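Local atomic coordinates of putative Lipoprotein (Shewanella oneidensis, PDB entry 3U24), a protein that is of unknown function but binds zinc and may be related to the zinc-dependent metallopeptidases. Residues A[285-290]-A[304-309]; A[313-319]-A[390-394]; A[323-327]-A[348-352]. Numbering follows the deposited sequence.

Contact 1 closes before the other two open, and contact 3 is nested inside the loop closed by contact 2. Contact 1 packs helix 260-289 on helix 298-309 at the periphery, about 34 Å from the centre of the chain. Contact 2 starts at His313, just beyond that second helix, and carries a zinc ion held by His313 and Glu391; its centre lies about 20 Å from that of contact 1. Contact 3, its centre about 16 Å from that of contact 2, joins helix 319-337 to strand 349-352. Near it, the side chain of Leu348 is about 7 Å from that of Glu409, next in sequence to His408, which with His414 and Glu439 holds a further zinc ion. Contacts 1 and 3, about 30 Å apart between centres, do not touch.

Contact 1 (A[285-290]-A[304-309]); sequences LWPKYF and QLIDKL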
loop_
_atom_site.group_PDB
_atom_site.type_symbol
_atom_site.label_atom_id
_atom_site.label_comp_id
_atom_site.label_asym_id
_atom_site.label_seq_id
_atom_site.Cartn_x
_atom_site.Cartn_y
_atom_site.Cartn_z
ATOM N N LEU A 285 -18.545 3.357 -30.997
ATOM C CA LEU A 285 -18.642 1.900 -30.900
ATOM C C LEU A 285 -20.065 1.378 -30.760
ATOM O O LEU A 285 -20.320 0.220 -31.066
ATOM C CB LEU A 285 -17.833 1.407 -29.711
ATOM C CG LEU A 285 -16.316 1.334 -29.879
ATOM C CD1 LEU A 285 -15.693 0.970 -28.532
ATOM C CD2 LEU A 285 -15.961 0.324 -30.961
ATOM N N TRP A 286 -21.000 2.208 -30.307
ATOM C CA TRP A 286 -22.359 1.732 -30.004
ATOM C C TRP A 286 -23.021 0.857 -31.062
ATOM O O TRP A 286 -23.496 -0.250 -30.745
ATOM C CB TRP A 286 -23.286 2.898 -29.659
ATOM C CG TRP A 286 -24.563 2.400 -29.083
ATOM C CD1 TRP A 286 -25.742 2.109 -29.766
ATOM C CD2 TRP A 286 -24.816 2.012 -27.693
ATOM N NE1 TRP A 286 -26.679 1.619 -28.905
ATOM C CE2 TRP A 286 -26.188 1.534 -27.649
ATOM C CE3 TRP A 286 -24.087 2.037 -26.538
ATOM C CZ2 TRP A 286 -26.773 1.110 -26.483
ATOM C CZ3 TRP A 286 -24.681 1.590 -25.362
ATOM C CH2 TRP A 286 -25.996 1.148 -25.338
ATOM N N PRO A 287 -23.062 1.320 -32.324
ATOM C CA PRO A 287 -23.758 0.477 -33.284
ATOM C C PRO A 287 -23.040 -0.831 -33.540
ATOM O O PRO A 287 -23.669 -1.772 -34.024
ATOM C CB PRO A 287 -23.816 1.331 -34.569
ATOM C CG PRO A 287 -22.786 2.386 -34.394
ATOM C CD PRO A 287 -22.602 2.591 -32.917
ATOM N N LYS A 288 -21.750 -0.904 -33.211
ATOM C CA LYS A 288 -20.989 -2.109 -33.470
ATOM C C LYS A 288 -21.400 -3.245 -32.517
ATOM O O LYS A 288 -21.266 -4.405 -32.871
ATOM C CB LYS A 288 -19.484 -1.804 -33.433
ATOM C CG LYS A 288 -18.565 -3.019 -33.478
ATOM C CD LYS A 288 -17.096 -2.598 -33.416
ATOM C CE LYS A 288 -16.139 -3.780 -33.517
ATOM N NZ LYS A 288 -14.722 -3.327 -33.459
ATOM N N TYR A 289 -21.957 -2.925 -31.350
ATOM C CA TYR A 289 -22.310 -3.932 -30.350
ATOM C C TYR A 289 -23.787 -4.017 -29.953
ATOM O O TYR A 289 -24.181 -4.936 -29.231
ATOM C CB TYR A 289 -21.498 -3.650 -29.085
ATOM C CG TYR A 289 -20.026 -3.893 -29.285
ATOM C CD1 TYR A 289 -19.518 -5.198 -29.279
ATOM C CD2 TYR A 289 -19.152 -2.846 -29.524
ATOM C CE1 TYR A 289 -18.175 -5.444 -29.468
ATOM C CE2 TYR A 289 -17.798 -3.080 -29.717
ATOM C CZ TYR A 289 -17.316 -4.378 -29.692
ATOM O OH TYR A 289 -15.987 -4.633 -29.901
ATOM N N PHE A 290 -24.595 -3.054 -30.383
ATOM C CA PHE A 290 -26.011 -2.988 -30.000
ATOM C C PHE A 290 -26.889 -2.686 -31.212
ATOM O O PHE A 290 -26.481 -1.933 -32.097
ATOM C CB PHE A 290 -26.216 -1.862 -29.003
ATOM C CG PHE A 290 -25.725 -2.161 -27.628
ATOM C CD1 PHE A 290 -24.398 -1.935 -27.286
ATOM C CD2 PHE A 290 -26.607 -2.604 -26.646
ATOM C CE1 PHE A 290 -23.946 -2.190 -26.011
ATOM C CE2 PHE A 290 -26.161 -2.846 -25.351
ATOM C CZ PHE A 290 -24.819 -2.641 -25.042
ATOM N N GLN A 304 -23.363 0.662 -20.117
ATOM C CA GLN A 304 -23.922 -0.480 -20.808
ATOM C C GLN A 304 -22.952 -1.065 -21.812
ATOM O O GLN A 304 -22.837 -2.283 -21.931
ATOM C CB GLN A 304 -25.288 -0.130 -21.457
ATOM C CG GLN A 304 -26.426 -0.102 -20.431
ATOM C CD GLN A 304 -27.771 0.372 -20.987
ATOM O OE1 GLN A 304 -27.959 0.499 -22.203
ATOM N NE2 GLN A 304 -28.718 0.642 -20.084
ATOM N N LEU A 305 -22.269 -0.204 -22.555
ATOM C CA LEU A 305 -21.233 -0.673 -23.460
ATOM C C LEU A 305 -20.156 -1.366 -22.660
ATOM O O LEU A 305 -19.744 -2.440 -22.993
ATOM C CB LEU A 305 -20.629 0.483 -24.269
ATOM C CG LEU A 305 -19.522 0.150 -25.285
ATOM C CD1 LEU A 305 -19.934 -0.991 -26.214
ATOM C CD2 LEU A 305 -19.172 1.389 -26.074
ATOM N N ILE A 306 -19.728 -0.791 -21.564
ATOM C CA ILE A 306 -18.674 -1.440 -20.768
ATOM C C ILE A 306 -19.138 -2.808 -20.284
ATOM O O ILE A 306 -18.385 -3.779 -20.373
ATOM C CB ILE A 306 -18.246 -0.560 -19.566
ATOM C CG1 ILE A 306 -17.393 0.627 -20.063
ATOM C CG2 ILE A 306 -17.446 -1.354 -18.500
ATOM C CD1 ILE A 306 -17.063 1.622 -18.956
ATOM N N ASP A 307 -20.377 -2.906 -19.785
ATOM C CA ASP A 307 -20.880 -4.210 -19.257
ATOM C C ASP A 307 -20.878 -5.304 -20.341
ATOM O O ASP A 307 -20.593 -6.467 -20.074
ATOM C CB ASP A 307 -22.304 -4.094 -18.658
ATOM C CG ASP A 307 -22.343 -3.347 -17.302
ATOM O OD1 ASP A 307 -21.264 -3.237 -16.618
ATOM O OD2 ASP A 307 -23.475 -2.864 -16.954
ATOM N N LYS A 308 -21.195 -4.890 -21.551
ATOM C CA LYS A 308 -21.194 -5.761 -22.705
ATOM C C LYS A 308 -19.786 -6.198 -23.144
ATOM O O LYS A 308 -19.556 -7.373 -23.453
ATOM C CB LYS A 308 -21.864 -5.021 -23.866
ATOM C CG LYS A 308 -21.839 -5.725 -25.230
ATOM C CD LYS A 308 -22.542 -7.069 -25.262
ATOM C CE LYS A 308 -22.872 -7.444 -26.707
ATOM N NZ LYS A 308 -23.120 -8.894 -26.863
ATOM N N LEU A 309 -18.871 -5.246 -23.231
ATOM C CA LEU A 309 -17.490 -5.580 -23.564
ATOM C C LEU A 309 -16.874 -6.491 -22.495
ATOM O O LEU A 309 -16.084 -7.375 -22.821
ATOM C CB LEU A 309 -16.636 -4.328 -23.732
ATOM C CG LEU A 309 -17.005 -3.431 -24.918
ATOM C CD1 LEU A 309 -16.174 -2.144 -24.885
ATOM C CD2 LEU A 309 -16.835 -4.189 -26.236
#
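This is an apolar helix-helix contact near the periphery, between the C-terminal part of helix 260-289 and the shorter helix 298-309. The segment axes approach to 10.9 Å at 48°, and the wide gap is filled by large side chains. Leu305 sits at the centre: its CD2 meets Leu285 CB at 3.9 Å, its CD1 lies 3.9 Å from Tyr289 CD2, and its CB is 4.3 Å from Trp286 CZ3. One turn on, Leu309 CD2 sits over the face of the Tyr289 ring, 3.7 Å from the centroid, a clear CH-pi contact. The two helices follow each other in sequence as a helix-loop-helix unit of this largely alpha-helical protein, and the linker is tied back where Trp286 NE1 bonds to Thr292 O. Around Pro287 the first helix is kinked: proline has no NH to give to the turn before, and Lys288 N bonds instead to Leu285 O at 2.8 Å. Phe290 then reaches across, its CZ 3.7 Å from Gln304 O, near the ring plane, and 4.0 Å from Lys308 CB. Helix 459-485 touches both sides, with Leu463 against Leu305 and Leu309 while Glu460 takes a hydrogen bond from Tyr289 OH.

Contact 2 (A[313-319]-A[390-394]); sequences HVKRDDF and AESYL. With ZN (zinc ion), chain E.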
loop_
_atom_site.group_PDB
_atom_site.type_symbol
_atom_site.label_atom_id
_atom_site.label_comp_id
_atom_site.label_asym_id
_atom_site.label_seq_id
_atom_site.Cartn_x
_atom_site.Cartn_y
_atom_site.Cartn_z
ATOM N N HIS A 313 -13.676 -12.310 -22.219
ATOM C CA HIS A 313 -12.619 -12.540 -21.241
ATOM C C HIS A 313 -12.026 -13.867 -21.451
ATOM O O HIS A 313 -12.609 -14.702 -22.141
ATOM C CB HIS A 313 -13.130 -12.444 -19.822
ATOM C CG HIS A 313 -14.242 -13.403 -19.519
ATOM N ND1 HIS A 313 -14.029 -14.703 -19.338
ATOM C CD2 HIS A 313 -15.612 -13.204 -19.398
ATOM C CE1 HIS A 313 -15.199 -15.318 -19.099
ATOM N NE2 HIS A 313 -16.155 -14.389 -19.088
ATOM N N VAL A 314 -10.856 -14.088 -20.861
ATOM C CA VAL A 314 -10.222 -15.384 -20.981
ATOM C C VAL A 314 -11.102 -16.411 -20.290
ATOM O O VAL A 314 -11.791 -16.081 -19.320
ATOM C CB VAL A 314 -8.769 -15.399 -20.400
ATOM C CG1 VAL A 314 -8.785 -15.205 -18.888
ATOM C CG2 VAL A 314 -8.084 -16.702 -20.773
ATOM N N LYS A 315 -11.101 -17.634 -20.814
ATOM C CA LYS A 315 -11.758 -18.771 -20.168
ATOM C C LYS A 315 -11.082 -18.990 -18.829
ATOM O O LYS A 315 -9.878 -18.860 -18.714
ATOM C CB LYS A 315 -11.663 -20.067 -21.009
ATOM C CG LYS A 315 -12.818 -20.304 -21.985
ATOM C CD LYS A 315 -12.497 -21.387 -23.026
ATOM C CE LYS A 315 -12.075 -20.792 -24.390
ATOM N NZ LYS A 315 -11.148 -21.664 -25.179
ATOM N N ARG A 316 -11.884 -19.336 -17.840
ATOM C CA ARG A 316 -11.465 -19.420 -16.471
ATOM C C ARG A 316 -10.239 -20.293 -16.235
ATOM O O ARG A 316 -9.297 -19.854 -15.592
ATOM C CB ARG A 316 -12.641 -19.944 -15.682
ATOM C CG ARG A 316 -12.374 -20.271 -14.240
ATOM C CD ARG A 316 -13.602 -20.932 -13.596
ATOM N NE ARG A 316 -13.362 -21.057 -12.168
ATOM C CZ ARG A 316 -14.210 -21.578 -11.295
ATOM N NH1 ARG A 316 -15.401 -22.028 -11.691
ATOM N NH2 ARG A 316 -13.860 -21.642 -10.016
ATOM N N ASP A 317 -10.272 -21.517 -16.747
ATOM C CA ASP A 317 -9.194 -22.480 -16.541
ATOM C C ASP A 317 -7.871 -22.069 -17.261
ATOM O O ASP A 317 -6.812 -22.571 -16.921
ATOM C CB ASP A 317 -9.652 -23.890 -16.974
ATOM C CG ASP A 317 -10.629 -24.575 -15.960
ATOM O OD1 ASP A 317 -10.951 -24.017 -14.883
ATOM O OD2 ASP A 317 -11.075 -25.712 -16.257
ATOM N N ASP A 318 -7.940 -21.123 -18.206
ATOM C CA ASP A 318 -6.759 -20.602 -18.888
ATOM C C ASP A 318 -6.216 -19.274 -18.352
ATOM O O ASP A 318 -5.369 -18.677 -18.969
ATOM C CB ASP A 318 -7.050 -20.461 -20.382
ATOM C CG ASP A 318 -7.376 -21.795 -21.024
ATOM O OD1 ASP A 318 -6.827 -22.824 -20.574
ATOM O OD2 ASP A 318 -8.198 -21.804 -21.966
ATOM N N PHE A 319 -6.696 -18.828 -17.208
ATOM C CA PHE A 319 -6.372 -17.515 -16.699
ATOM C C PHE A 319 -4.838 -17.372 -16.539
ATOM O O PHE A 319 -4.219 -16.452 -17.077
ATOM C CB PHE A 319 -7.097 -17.271 -15.366
ATOM C CG PHE A 319 -6.858 -15.907 -14.795
ATOM C CD1 PHE A 319 -7.459 -14.801 -15.343
ATOM C CD2 PHE A 319 -6.036 -15.731 -13.693
ATOM C CE1 PHE A 319 -7.230 -13.527 -14.817
ATOM C CE2 PHE A 319 -5.800 -14.461 -13.158
ATOM C CZ PHE A 319 -6.378 -13.357 -13.732
ATOM N N ALA A 390 -16.277 -16.406 -10.011
ATOM C CA ALA A 390 -15.242 -16.536 -11.013
ATOM C C ALA A 390 -15.655 -15.719 -12.235
ATOM O O ALA A 390 -14.843 -14.988 -12.823
ATOM C CB ALA A 390 -15.029 -17.990 -11.387
ATOM N N GLU A 391 -16.936 -15.815 -12.595
ATOM C CA GLU A 391 -17.385 -15.068 -13.735
ATOM C C GLU A 391 -17.298 -13.573 -13.438
ATOM O O GLU A 391 -16.878 -12.818 -14.310
ATOM C CB GLU A 391 -18.764 -15.470 -14.175
ATOM C CG GLU A 391 -19.329 -14.636 -15.312
ATOM C CD GLU A 391 -18.711 -14.861 -16.699
ATOM O OE1 GLU A 391 -18.056 -15.880 -16.994
ATOM O OE2 GLU A 391 -18.947 -13.959 -17.531
ATOM N N SER A 392 -17.658 -13.137 -12.238
ATOM C CA SER A 392 -17.559 -11.701 -11.924
ATOM C C SER A 392 -16.118 -11.208 -11.982
ATOM O O SER A 392 -15.852 -10.090 -12.413
ATOM C CB SER A 392 -18.145 -11.357 -10.547
ATOM O OG SER A 392 -19.564 -11.441 -10.590
ATOM N N TYR A 393 -15.202 -12.043 -11.515
ATOM C CA TYR A 393 -13.800 -11.722 -11.525
ATOM C C TYR A 393 -13.291 -11.583 -12.944
ATOM O O TYR A 393 -12.577 -10.646 -13.239
ATOM C CB TYR A 393 -13.026 -12.801 -10.797
ATOM C CG TYR A 393 -11.578 -12.515 -10.599
ATOM C CD1 TYR A 393 -10.646 -12.896 -11.567
ATOM C CD2 TYR A 393 -11.112 -11.890 -9.426
ATOM C CE1 TYR A 393 -9.283 -12.644 -11.398
ATOM C CE2 TYR A 393 -9.739 -11.644 -9.241
ATOM C CZ TYR A 393 -8.828 -12.017 -10.227
ATOM O OH TYR A 393 -7.460 -11.789 -10.089
ATOM N N LEU A 394 -13.660 -12.518 -13.809
ATOM C CA LEU A 394 -13.236 -12.484 -15.193
ATOM C C LEU A 394 -13.837 -11.318 -15.946
ATOM O O LEU A 394 -13.209 -10.804 -16.871
ATOM C CB LEU A 394 -13.562 -13.804 -15.898
ATOM C CG LEU A 394 -12.742 -15.006 -15.412
ATOM C CD1 LEU A 394 -13.303 -16.315 -15.938
ATOM C CD2 LEU A 394 -11.293 -14.848 -15.855
HETATM ZN ZN ZN E . -18.046 -14.847 -19.219
#
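Metal coordination ties the two segments together at one end. The zinc ion is bound by His313 NE2 at 1.9 Å and, from helix 387-396, by both carboxylate oxygens of Glu391, with OE2 at 2.1 Å and OE1 at 2.5 Å; one further atom joins the coordination. The metal accounts for His313 NE2 lying just 3.2 Å from each of Glu391 OE1 and OE2 without a hydrogen bond between them. Two polar contacts support the ligands: His313 ND1 donates to Val314 O at 2.6 Å, fixing the ring so that NE2 faces the zinc, and Arg395 NE bonds to Glu391 OE2. Apolar contacts fill the rest, with Leu394 at their heart. Its CB lies over the face of the His313 ring, 3.7 Å from the centroid, a CH-pi contact; its CD1 reaches Arg316 CB at 3.7 Å and its CD2 reaches Phe319 CD1 at 3.9 Å. Arg316 lays its guanidinium face over Ala390, NE to CB 3.6 Å, while that NE is hydrogen-bonded to Leu382 O. In the aromatic pair, Tyr393 turns its edge to the face of Phe319 in an offset edge-to-face stack, centroids 5.8 Å apart and planes at 73°. Together, a loop histidine and a bidentate helix glutamate form a partly exposed zinc site, distinct from the one built by His408, His414 and Glu439.

Contact 3 (A[323-327]-A[348-352]); sequences VRKQI and LVVRE
Helix 319-337 packs here against strand 349-352, an outermost strand of a small mixed three-stranded sheet, giving a helix-on-sheet contact in which the chain leaves the helix, turns back and enters the sheet. Build residues 323-327 as regular alpha-helix and 349-352 as extended strand, with the segment axes 9.3 Å apart and N-to-C directions nearly opposed at 167°. Set the register with Arg324 CA 6.4 Å from Val350 CA, and Ile327 CA 8.3 Å from Leu348 CA. Backbone bonds of Val349 and Arg351 to strand 376-379 hold the strand in the sheet.

Val350 points its CA-to-CB bond at the helix, whereas Val349 and Arg351 point theirs away. With chi1 t, Val350 places CG2 3.6 Å from Ile327 CD1 and CG1 4.4 Å from Val323 CG1; Val323 is also t. Ile327, whose CA-to-CB bond points toward the strand, takes chi1 m, chi2 t, which leaves CD1 4.4 Å from Leu348 CD2, with Leu348 in t, p. Strand 376-379 continues this apolar layer, with Tyr377 and Val379 also touching Val323.

Arg324 starts out sideways, but chi1 m followed by chi2 and chi3 t extends it obliquely to the strand, to the Val350-Glu352 end, and chi4 near 94° turns the guanidinium so that its edge meets two acceptors. Glu352 bends back to it with chi1 near 12°, between wells, and chi2 m. Arg324 NH2 thus donates to Val350 O at 3.2 Å and forms a salt bridge with Glu352 OE1 at 2.7 Å.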
loop_
_atom_site.group_PDB
_atom_site.type_symbol
_atom_site.label_atom_id
_atom_site.label_comp_id
_atom_site.label_asym_id
_atom_site.label_seq_id
_atom_site.Cartn_x
_atom_site.Cartn_y
_atom_site.Cartn_z
ATOM N N VAL A 323 -1.840 -15.239 -18.683
ATOM C CA VAL A 323 -0.860 -14.371 -18.076
ATOM C C VAL A 323 0.545 -14.712 -18.507
ATOM O O VAL A 323 1.298 -13.795 -18.872
ATOM C CB VAL A 323 -0.950 -14.335 -16.534
ATOM C CG1 VAL A 323 0.098 -13.380 -15.992
ATOM C CG2 VAL A 323 -2.336 -13.852 -16.073
ATOM N N ARG A 324 0.910 -16.000 -18.492
ATOM C CA ARG A 324 2.257 -16.401 -18.926
ATOM C C ARG A 324 2.507 -16.053 -20.386
ATOM O O ARG A 324 3.616 -15.695 -20.776
ATOM C CB ARG A 324 2.470 -17.912 -18.818
ATOM C CG ARG A 324 2.575 -18.484 -17.430
ATOM C CD ARG A 324 3.280 -19.854 -17.408
ATOM N NE ARG A 324 3.462 -20.209 -16.016
ATOM C CZ ARG A 324 2.626 -20.956 -15.303
ATOM N NH1 ARG A 324 1.575 -21.542 -15.855
ATOM N NH2 ARG A 324 2.873 -21.139 -14.018
ATOM N N LYS A 325 1.496 -16.208 -21.211
ATOM C CA LYS A 325 1.610 -15.872 -22.631
ATOM C C LYS A 325 1.814 -14.345 -22.836
ATOM O O LYS A 325 2.625 -13.908 -23.690
ATOM C CB LYS A 325 0.354 -16.392 -23.346
ATOM C CG LYS A 325 0.232 -16.122 -24.835
ATOM C CD LYS A 325 -1.080 -16.691 -25.384
ATOM C CE LYS A 325 -1.276 -16.342 -26.864
ATOM N NZ LYS A 325 -1.444 -14.867 -27.074
ATOM N N GLN A 326 1.152 -13.538 -22.006
ATOM C CA GLN A 326 1.154 -12.072 -22.191
ATOM C C GLN A 326 2.484 -11.424 -21.825
ATOM O O GLN A 326 2.918 -10.490 -22.493
ATOM C CB GLN A 326 0.026 -11.387 -21.418
ATOM C CG GLN A 326 -1.294 -11.498 -22.139
ATOM C CD GLN A 326 -2.403 -10.722 -21.481
ATOM O OE1 GLN A 326 -2.160 -9.835 -20.646
ATOM N NE2 GLN A 326 -3.639 -11.050 -21.844
ATOM N N ILE A 327 3.142 -11.934 -20.797
ATOM C CA ILE A 327 4.334 -11.274 -20.337
ATOM C C ILE A 327 5.401 -11.171 -21.450
ATOM O O ILE A 327 5.921 -10.062 -21.678
ATOM C CB ILE A 327 4.823 -11.865 -19.000
ATOM C CG1 ILE A 327 3.815 -11.479 -17.919
ATOM C CG2 ILE A 327 6.194 -11.286 -18.624
ATOM C CD1 ILE A 327 4.015 -12.193 -16.613
ATOM N N LEU A 348 10.791 -13.279 -15.592
ATOM C CA LEU A 348 9.832 -13.245 -14.489
ATOM C C LEU A 348 9.072 -14.543 -14.414
ATOM O O LEU A 348 8.476 -14.977 -15.397
ATOM C CB LEU A 348 8.857 -12.080 -14.673
ATOM C CG LEU A 348 7.773 -11.838 -13.612
ATOM C CD1 LEU A 348 8.301 -11.828 -12.183
ATOM C CD2 LEU A 348 7.059 -10.534 -13.960
ATOM N N VAL A 349 9.060 -15.148 -13.238
ATOM C CA VAL A 349 8.403 -16.429 -13.057
ATOM C C VAL A 349 6.963 -16.254 -12.598
ATOM O O VAL A 349 6.725 -15.782 -11.486
ATOM C CB VAL A 349 9.112 -17.283 -11.984
ATOM C CG1 VAL A 349 8.341 -18.598 -11.782
ATOM C CG2 VAL A 349 10.579 -17.518 -12.367
ATOM N N VAL A 350 6.001 -16.669 -13.418
ATOM C CA VAL A 350 4.623 -16.575 -12.993
ATOM C C VAL A 350 4.361 -17.801 -12.189
ATOM O O VAL A 350 4.726 -18.882 -12.595
ATOM C CB VAL A 350 3.627 -16.535 -14.147
ATOM C CG1 VAL A 350 2.224 -16.339 -13.594
ATOM C CG2 VAL A 350 3.972 -15.417 -15.111
ATOM N N ARG A 351 3.743 -17.622 -11.031
ATOM C CA ARG A 351 3.378 -18.738 -10.181
ATOM C C ARG A 351 1.974 -18.527 -9.673
ATOM O O ARG A 351 1.514 -17.402 -9.460
ATOM C CB ARG A 351 4.349 -18.910 -8.994
ATOM C CG ARG A 351 3.765 -18.601 -7.609
ATOM C CD ARG A 351 4.808 -18.702 -6.503
ATOM N NE ARG A 351 4.609 -17.679 -5.473
ATOM C CZ ARG A 351 5.456 -17.425 -4.473
ATOM N NH1 ARG A 351 5.184 -16.445 -3.612
ATOM N NH2 ARG A 351 6.571 -18.133 -4.325
ATOM N N GLU A 352 1.325 -19.656 -9.453
ATOM C CA GLU A 352 -0.026 -19.701 -8.962
ATOM C C GLU A 352 0.031 -19.351 -7.448
ATOM O O GLU A 352 0.724 -20.024 -6.676
ATOM C CB GLU A 352 -0.712 -21.068 -9.336
ATOM C CG GLU A 352 0.150 -22.253 -9.874
ATOM C CD GLU A 352 0.577 -22.249 -11.386
ATOM O OE1 GLU A 352 1.766 -21.929 -11.632
ATOM O OE2 GLU A 352 -0.197 -22.628 -12.327
#